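Local coordinates for protein diaminopropionate ammonia-lyase (Escherichia coli, PDB 4D9I) that catalyses the pyridoxal 5'-phosphate-dependent alpha,beta-elimination of both L- and D-2,3-diaminopropionate to pyruvate and ammonia, working as a homodimer, at residues 21-25 / 200-204; 237-242 / 301-306. One frame throughout, in Å; residues are numbered along the deposited sequence.

How the interactions relate
Interaction 2 is wholly buried and apolar: helices 235-248 and 296-305 pack against each other, with side chains reaching strands 226-230 and 254-260 of the large mixed sheet. Interaction 1 lies further from the chain's centre and mixes buried with exposed residues. It sets the loop before helix 26-36 against helix 197-206, adding an amide-to-carbonyl hydrogen bond and a Met-aromatic contact to its apolar packing. The two pair different elements, yet they touch, their centres about 10 Å apart. Met203 of interaction 1 lays its methyl CE on the backbone of Gly238 and Gly239, while CD1 of Ile301, from interaction 2, packs against Phe24, so the helix pair backs the loop contact.

Interaction 1. Residues 21-25 / 200-204; sequences SPLFS and TWIMQ
Backbones come closest at Phe24 and Gln204, whose CA atoms are 6.0 Å apart, where the irregular segment 21-25 runs past one side of helix 197-206. The loop turns on itself in an ST motif, OG of Ser21 accepting from the backbone N of Phe24. Across the gap, NE2 of Gln204 donates to the backbone O of Leu23 at 2.9 Å, nearly straight at 166°. The acceptor lies close to the plane of the amide, although the donor is tilted from the carbonyl plane; an extended glutamine suits this place because its amide can span from the helix to a loop carbonyl. In this fold type II PLP-dependent enzyme the contact fastens the loop that leads into helix 26-36 to helix 197-206, away from the cofactor lysine.

The Phe24 ring carries most of the packing. Met203, bent at chi3 (71°), folds back so that its methyl CE sits over one ring face, 3.9 Å from the centroid, a CH-pi contact. Its SD approaches obliquely, giving a Met-aromatic pair, and its CB meets ring atom CE1 at 3.5 Å. The backbone O of Thr200 lies at the ring edge, 3.6 Å from Phe24 CE1. Replacing Phe24 by an alanine would remove the ring, which is likely to open a gap beside Met203 and leave its CE and SD less restrained on that side. Leu23 flanks the hydrogen bond: CD1 packs 3.6 Å from Gln204 NE2, while CD2 touches the methyl CG2 of Thr200 at 3.9 Å. The other branch of that threonine, OG1, bonds to the backbone O of Thr196, just before the helix begins.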
ATOM      1  N   SER B  21     -27.100  26.945   8.836  1.00 46.73           N
ATOM      2  CA  SER B  21     -27.937  27.080   7.645  1.00 47.52           C
ATOM      3  C   SER B  21     -29.140  26.122   7.710  1.00 47.92           C
ATOM      4  O   SER B  21     -28.966  24.903   7.622  1.00 46.95           O
ATOM      5  CB  SER B  21     -27.100  26.776   6.389  1.00 45.32           C
ATOM      6  OG  SER B  21     -27.901  26.683   5.213  1.00 44.69           O
ATOM      7  N   PRO B  22     -30.360  26.658   7.864  1.00 50.35           N
ATOM      8  CA  PRO B  22     -31.544  25.787   7.839  1.00 50.73           C
ATOM      9  C   PRO B  22     -31.688  25.031   6.516  1.00 48.66           C
ATOM     10  O   PRO B  22     -32.263  23.951   6.501  1.00 47.72           O
ATOM     11  CB  PRO B  22     -32.710  26.770   8.010  1.00 53.60           C
ATOM     12  CG  PRO B  22     -32.117  27.952   8.706  1.00 55.31           C
ATOM     13  CD  PRO B  22     -30.719  28.060   8.155  1.00 53.32           C
ATOM     14  N   LEU B  23     -31.181  25.619   5.429  1.00 48.23           N
ATOM     15  CA  LEU B  23     -31.190  25.008   4.090  1.00 46.58           C
ATOM     16  C   LEU B  23     -30.348  23.721   3.959  1.00 43.44           C
ATOM     17  O   LEU B  23     -30.770  22.768   3.298  1.00 42.04           O
ATOM     18  CB  LEU B  23     -30.760  26.037   3.030  1.00 46.94           C
ATOM     19  CG  LEU B  23     -31.189  25.715   1.587  1.00 46.87           C
ATOM     20  CD1 LEU B  23     -32.673  25.354   1.524  1.00 48.32           C
ATOM     21  CD2 LEU B  23     -30.875  26.863   0.632  1.00 47.44           C
ATOM     22  N   PHE B  24     -29.166  23.708   4.579  1.00 42.06           N
ATOM     23  CA  PHE B  24     -28.289  22.526   4.584  1.00 39.70           C
ATOM     24  C   PHE B  24     -28.181  21.938   5.994  1.00 39.45           C
ATOM     25  O   PHE B  24     -27.163  22.111   6.658  1.00 39.35           O
ATOM     26  CB  PHE B  24     -26.885  22.848   3.994  1.00 38.46           C
ATOM     27  CG  PHE B  24     -26.933  23.493   2.623  1.00 39.01           C
ATOM     28  CD1 PHE B  24     -27.390  22.780   1.507  1.00 37.89           C
ATOM     29  CD2 PHE B  24     -26.568  24.826   2.455  1.00 40.55           C
ATOM     30  CE1 PHE B  24     -27.465  23.379   0.255  1.00 38.49           C
ATOM     31  CE2 PHE B  24     -26.657  25.442   1.205  1.00 41.65           C
ATOM     32  CZ  PHE B  24     -27.106  24.714   0.097  1.00 40.33           C
ATOM     33  N   SER B  25     -29.225  21.228   6.427  1.00 39.74           N
ATOM     34  CA  SER B  25     -29.331  20.714   7.801  1.00 40.72           C
ATOM     35  C   SER B  25     -29.767  19.249   7.881  1.00 40.05           C
ATOM     36  O   SER B  25     -29.872  18.573   6.872  1.00 39.16           O
ATOM     37  CB  SER B  25     -30.299  21.583   8.612  1.00 43.53           C
ATOM     38  OG  SER B  25     -31.640  21.345   8.220  1.00 44.23           O
ATOM     39  N   THR B 200     -28.025  23.689  -4.988  1.00 26.86           N
ATOM     40  CA  THR B 200     -28.641  23.464  -3.689  1.00 27.03           C
ATOM     41  C   THR B 200     -29.047  21.989  -3.527  1.00 25.84           C
ATOM     42  O   THR B 200     -28.711  21.359  -2.511  1.00 25.46           O
ATOM     43  CB  THR B 200     -29.847  24.407  -3.478  1.00 29.00           C
ATOM     44  OG1 THR B 200     -29.382  25.766  -3.490  1.00 30.37           O
ATOM     45  CG2 THR B 200     -30.535  24.132  -2.143  1.00 29.46           C
ATOM     46  N   TRP B 201     -29.736  21.425  -4.524  1.00 25.61           N
ATOM     47  CA  TRP B 201     -30.137  20.019  -4.432  1.00 24.84           C
ATOM     48  C   TRP B 201     -28.939  19.120  -4.312  1.00 23.26           C
ATOM     49  O   TRP B 201     -28.948  18.146  -3.542  1.00 22.48           O
ATOM     50  CB  TRP B 201     -30.965  19.585  -5.629  1.00 25.27           C
ATOM     51  CG  TRP B 201     -32.410  20.039  -5.612  1.00 27.09           C
ATOM     52  CD1 TRP B 201     -33.249  20.160  -4.514  1.00 28.34           C
ATOM     53  CD2 TRP B 201     -33.239  20.400  -6.767  1.00 28.27           C
ATOM     54  NE1 TRP B 201     -34.500  20.584  -4.896  1.00 29.78           N
ATOM     55  CE2 TRP B 201     -34.562  20.732  -6.236  1.00 29.74           C
ATOM     56  CE3 TRP B 201     -33.027  20.470  -8.143  1.00 28.18           C
ATOM     57  CZ2 TRP B 201     -35.607  21.131  -7.062  1.00 30.89           C
ATOM     58  CZ3 TRP B 201     -34.091  20.872  -8.962  1.00 29.34           C
ATOM     59  CH2 TRP B 201     -35.350  21.189  -8.432  1.00 30.70           C
ATOM     60  N   ILE B 202     -27.909  19.430  -5.091  1.00 22.77           N
ATOM     61  CA  ILE B 202     -26.679  18.639  -5.090  1.00 21.92           C
ATOM     62  C   ILE B 202     -26.039  18.611  -3.702  1.00 21.84           C
ATOM     63  O   ILE B 202     -25.622  17.558  -3.226  1.00 20.99           O
ATOM     64  CB  ILE B 202     -25.683  19.128  -6.157  1.00 21.85           C
ATOM     65  CG1 ILE B 202     -26.204  18.771  -7.551  1.00 22.39           C
ATOM     66  CG2 ILE B 202     -24.302  18.513  -5.929  1.00 20.99           C
ATOM     67  CD1 ILE B 202     -25.513  19.497  -8.692  1.00 23.13           C
ATOM     68  N   MET B 203     -25.995  19.772  -3.044  1.00 23.00           N
ATOM     69  CA  MET B 203     -25.374  19.888  -1.730  1.00 23.23           C
ATOM     70  C   MET B 203     -26.177  19.211  -0.647  1.00 23.26           C
ATOM     71  O   MET B 203     -25.616  18.610   0.273  1.00 22.82           O
ATOM     72  CB  MET B 203     -25.167  21.354  -1.367  1.00 24.95           C
ATOM     73  CG  MET B 203     -24.033  21.969  -2.159  1.00 25.40           C
ATOM     74  SD  MET B 203     -24.054  23.755  -2.005  1.00 28.38           S
ATOM     75  CE  MET B 203     -23.526  23.927  -0.293  1.00 28.60           C
ATOM     76  N   GLN B 204     -27.495  19.304  -0.757  1.00 23.77           N
ATOM     77  CA  GLN B 204     -28.368  18.572   0.138  1.00 24.20           C
ATOM     78  C   GLN B 204     -28.206  17.057  -0.059  1.00 23.11           C
ATOM     79  O   GLN B 204     -28.145  16.299   0.920  1.00 23.37           O
ATOM     80  CB  GLN B 204     -29.811  19.008  -0.071  1.00 25.31           C
ATOM     81  CG  GLN B 204     -30.060  20.458   0.328  1.00 26.94           C
ATOM     82  CD  GLN B 204     -31.457  20.960  -0.021  1.00 28.47           C
ATOM     83  OE1 GLN B 204     -32.068  20.514  -0.977  1.00 28.55           O
ATOM     84  NE2 GLN B 204     -31.954  21.910   0.755  1.00 30.26           N
TER

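Interaction 2. Residues 237-242 / 301-306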
ATOM      1  N   ALA B 237     -17.920  20.304   0.918  1.00 22.09           N
ATOM      2  CA  ALA B 237     -17.629  20.847   2.265  1.00 22.71           C
ATOM      3  C   ALA B 237     -18.824  21.625   2.800  1.00 23.65           C
ATOM      4  O   ALA B 237     -19.215  21.456   3.952  1.00 24.08           O
ATOM      5  CB  ALA B 237     -16.367  21.722   2.262  1.00 23.70           C
ATOM      6  N   GLY B 238     -19.434  22.461   1.965  1.00 24.53           N
ATOM      7  CA  GLY B 238     -20.575  23.270   2.421  1.00 25.67           C
ATOM      8  C   GLY B 238     -21.729  22.384   2.882  1.00 25.42           C
ATOM      9  O   GLY B 238     -22.232  22.524   3.995  1.00 25.97           O
ATOM     10  N   GLY B 239     -22.116  21.443   2.017  1.00 24.54           N
ATOM     11  CA  GLY B 239     -23.231  20.533   2.293  1.00 24.40           C
ATOM     12  C   GLY B 239     -22.991  19.686   3.533  1.00 23.95           C
ATOM     13  O   GLY B 239     -23.865  19.563   4.404  1.00 24.79           O
ATOM     14  N   VAL B 240     -21.793  19.115   3.614  1.00 22.66           N
ATOM     15  CA  VAL B 240     -21.438  18.223   4.710  1.00 22.00           C
ATOM     16  C   VAL B 240     -21.211  18.978   6.042  1.00 23.22           C
ATOM     17  O   VAL B 240     -21.706  18.542   7.076  1.00 23.41           O
ATOM     18  CB  VAL B 240     -20.234  17.362   4.295  1.00 20.66           C
ATOM     19  CG1 VAL B 240     -19.625  16.600   5.473  1.00 20.45           C
ATOM     20  CG2 VAL B 240     -20.672  16.383   3.196  1.00 19.60           C
ATOM     21  N   LEU B 241     -20.480  20.094   6.010  1.00 23.66           N
ATOM     22  CA  LEU B 241     -20.252  20.874   7.234  1.00 25.51           C
ATOM     23  C   LEU B 241     -21.578  21.455   7.714  1.00 26.89           C
ATOM     24  O   LEU B 241     -21.829  21.561   8.923  1.00 28.24           O
ATOM     25  CB  LEU B 241     -19.164  21.953   7.054  1.00 26.00           C
ATOM     26  CG  LEU B 241     -18.813  22.768   8.313  1.00 28.08           C
ATOM     27  CD1 LEU B 241     -18.131  21.941   9.409  1.00 27.71           C
ATOM     28  CD2 LEU B 241     -17.993  24.015   8.007  1.00 29.15           C
ATOM     29  N   GLY B 242     -22.451  21.785   6.769  1.00 27.01           N
ATOM     30  CA  GLY B 242     -23.774  22.310   7.130  1.00 29.19           C
ATOM     31  C   GLY B 242     -24.541  21.297   7.962  1.00 29.38           C
ATOM     32  O   GLY B 242     -25.085  21.641   9.016  1.00 31.15           O
ATOM     33  N   ILE B 301     -21.538  28.903   4.066  1.00 41.32           N
ATOM     34  CA  ILE B 301     -21.421  27.944   5.170  1.00 39.53           C
ATOM     35  C   ILE B 301     -20.007  27.942   5.757  1.00 38.33           C
ATOM     36  O   ILE B 301     -19.824  27.973   6.982  1.00 38.15           O
ATOM     37  CB  ILE B 301     -21.771  26.499   4.704  1.00 37.95           C
ATOM     38  CG1 ILE B 301     -23.187  26.402   4.091  1.00 39.11           C
ATOM     39  CG2 ILE B 301     -21.511  25.464   5.800  1.00 36.45           C
ATOM     40  CD1 ILE B 301     -24.285  27.138   4.826  1.00 41.92           C
ATOM     41  N   LEU B 302     -19.009  27.894   4.877  1.00 37.04           N
ATOM     42  CA  LEU B 302     -17.615  27.781   5.299  1.00 36.13           C
ATOM     43  C   LEU B 302     -17.128  29.050   6.008  1.00 38.09           C
ATOM     44  O   LEU B 302     -16.491  28.972   7.058  1.00 37.59           O
ATOM     45  CB  LEU B 302     -16.713  27.452   4.111  1.00 35.22           C
ATOM     46  CG  LEU B 302     -17.091  26.206   3.304  1.00 33.70           C
ATOM     47  CD1 LEU B 302     -16.107  25.972   2.162  1.00 33.44           C
ATOM     48  CD2 LEU B 302     -17.161  24.974   4.204  1.00 32.18           C
ATOM     49  N   ARG B 303     -17.428  30.208   5.423  1.00 39.94           N
ATOM     50  CA  ARG B 303     -17.077  31.490   6.018  1.00 42.71           C
ATOM     51  C   ARG B 303     -17.682  31.601   7.424  1.00 43.29           C
ATOM     52  O   ARG B 303     -17.019  32.054   8.359  1.00 44.28           O
ATOM     53  CB  ARG B 303     -17.590  32.629   5.122  1.00 45.33           C
ATOM     54  CG  ARG B 303     -17.208  34.028   5.561  1.00 48.79           C
ATOM     55  CD  ARG B 303     -18.247  35.024   5.040  1.00 51.68           C
ATOM     56  NE  ARG B 303     -18.520  36.027   6.063  1.00 54.68           N
ATOM     57  CZ  ARG B 303     -17.940  37.218   6.135  1.00 57.08           C
ATOM     58  NH1 ARG B 303     -17.065  37.596   5.217  1.00 57.96           N
ATOM     59  NH2 ARG B 303     -18.252  38.040   7.120  1.00 59.70           N
ATOM     60  N   ASN B 304     -18.940  31.181   7.555  1.00 42.74           N
ATOM     61  CA  ASN B 304     -19.639  31.181   8.838  1.00 43.52           C
ATOM     62  C   ASN B 304     -19.132  30.180   9.861  1.00 41.85           C
ATOM     63  O   ASN B 304     -18.990  30.514  11.035  1.00 43.08           O
ATOM     64  CB  ASN B 304     -21.129  30.947   8.629  1.00 43.94           C
ATOM     65  CG  ASN B 304     -21.828  32.151   8.042  1.00 46.18           C
ATOM     66  OD1 ASN B 304     -21.205  33.165   7.734  1.00 47.64           O
ATOM     67  ND2 ASN B 304     -23.137  32.039   7.875  1.00 47.11           N
ATOM     68  N   CYS B 305     -18.849  28.965   9.410  1.00 39.18           N
ATOM     69  CA  CYS B 305     -18.759  27.825  10.310  1.00 37.82           C
ATOM     70  C   CYS B 305     -17.433  27.050  10.311  1.00 35.77           C
ATOM     71  O   CYS B 305     -17.173  26.276  11.244  1.00 35.34           O
ATOM     72  CB  CYS B 305     -19.920  26.868  10.037  1.00 37.00           C
ATOM     73  SG  CYS B 305     -21.492  27.455  10.680  1.00 39.99           S
ATOM     74  N   ALA B 306     -16.609  27.224   9.278  1.00 34.85           N
ATOM     75  CA  ALA B 306     -15.308  26.534   9.221  1.00 32.63           C
ATOM     76  C   ALA B 306     -14.339  27.083  10.267  1.00 33.59           C
ATOM     77  O   ALA B 306     -14.268  28.285  10.485  1.00 35.44           O
ATOM     78  CB  ALA B 306     -14.698  26.649   7.837  1.00 32.10           C
TER
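Ile301 meets helix 235-248 where Gly238 and Gly242 offer bare backbone, in a helix-helix packing that belongs to the alpha/beta core of this PLP-dependent lyase. The axes of the two short helical segments approach to 9.6 Å and cross at 44°. Two glycines four residues apart make a shallow hollow, and the beta-branched isoleucine suits it as a broad bump. Its CG2, anti to the backbone N, is the branch that presses in: it lies 3.5 Å from Gly238 O and 3.9 Å from Gly242 N. The same Gly238 O accepts the helical hydrogen bond from Gly242 N, so the methyl rests against an already bonded peptide.

The complementary bump is Leu241. Its chi1 of -177° swings CG away from the backbone N and carries CD2 into a hollow made by Leu302, Cys305 and Ala306, where the second helix ends. Small residues fit at the far side of this hollow, since the leucine methyl comes close to backbone as well as to CB of Cys305. One turn back along the first helix, the slim Ala237 accepts the end of Leu302, whose CD2 lies 3.9 Å from Ala237 CB and also 4.0 Å from Leu241 CD2. Behind the pair, Leu241 touches Leu229 and Ser255, and Leu302 touches Ile257, on neighbouring parallel strands of the mixed sheet. At the helix end, Leu241 CD2 comes to 3.7 Å from the backbone N of Ala306.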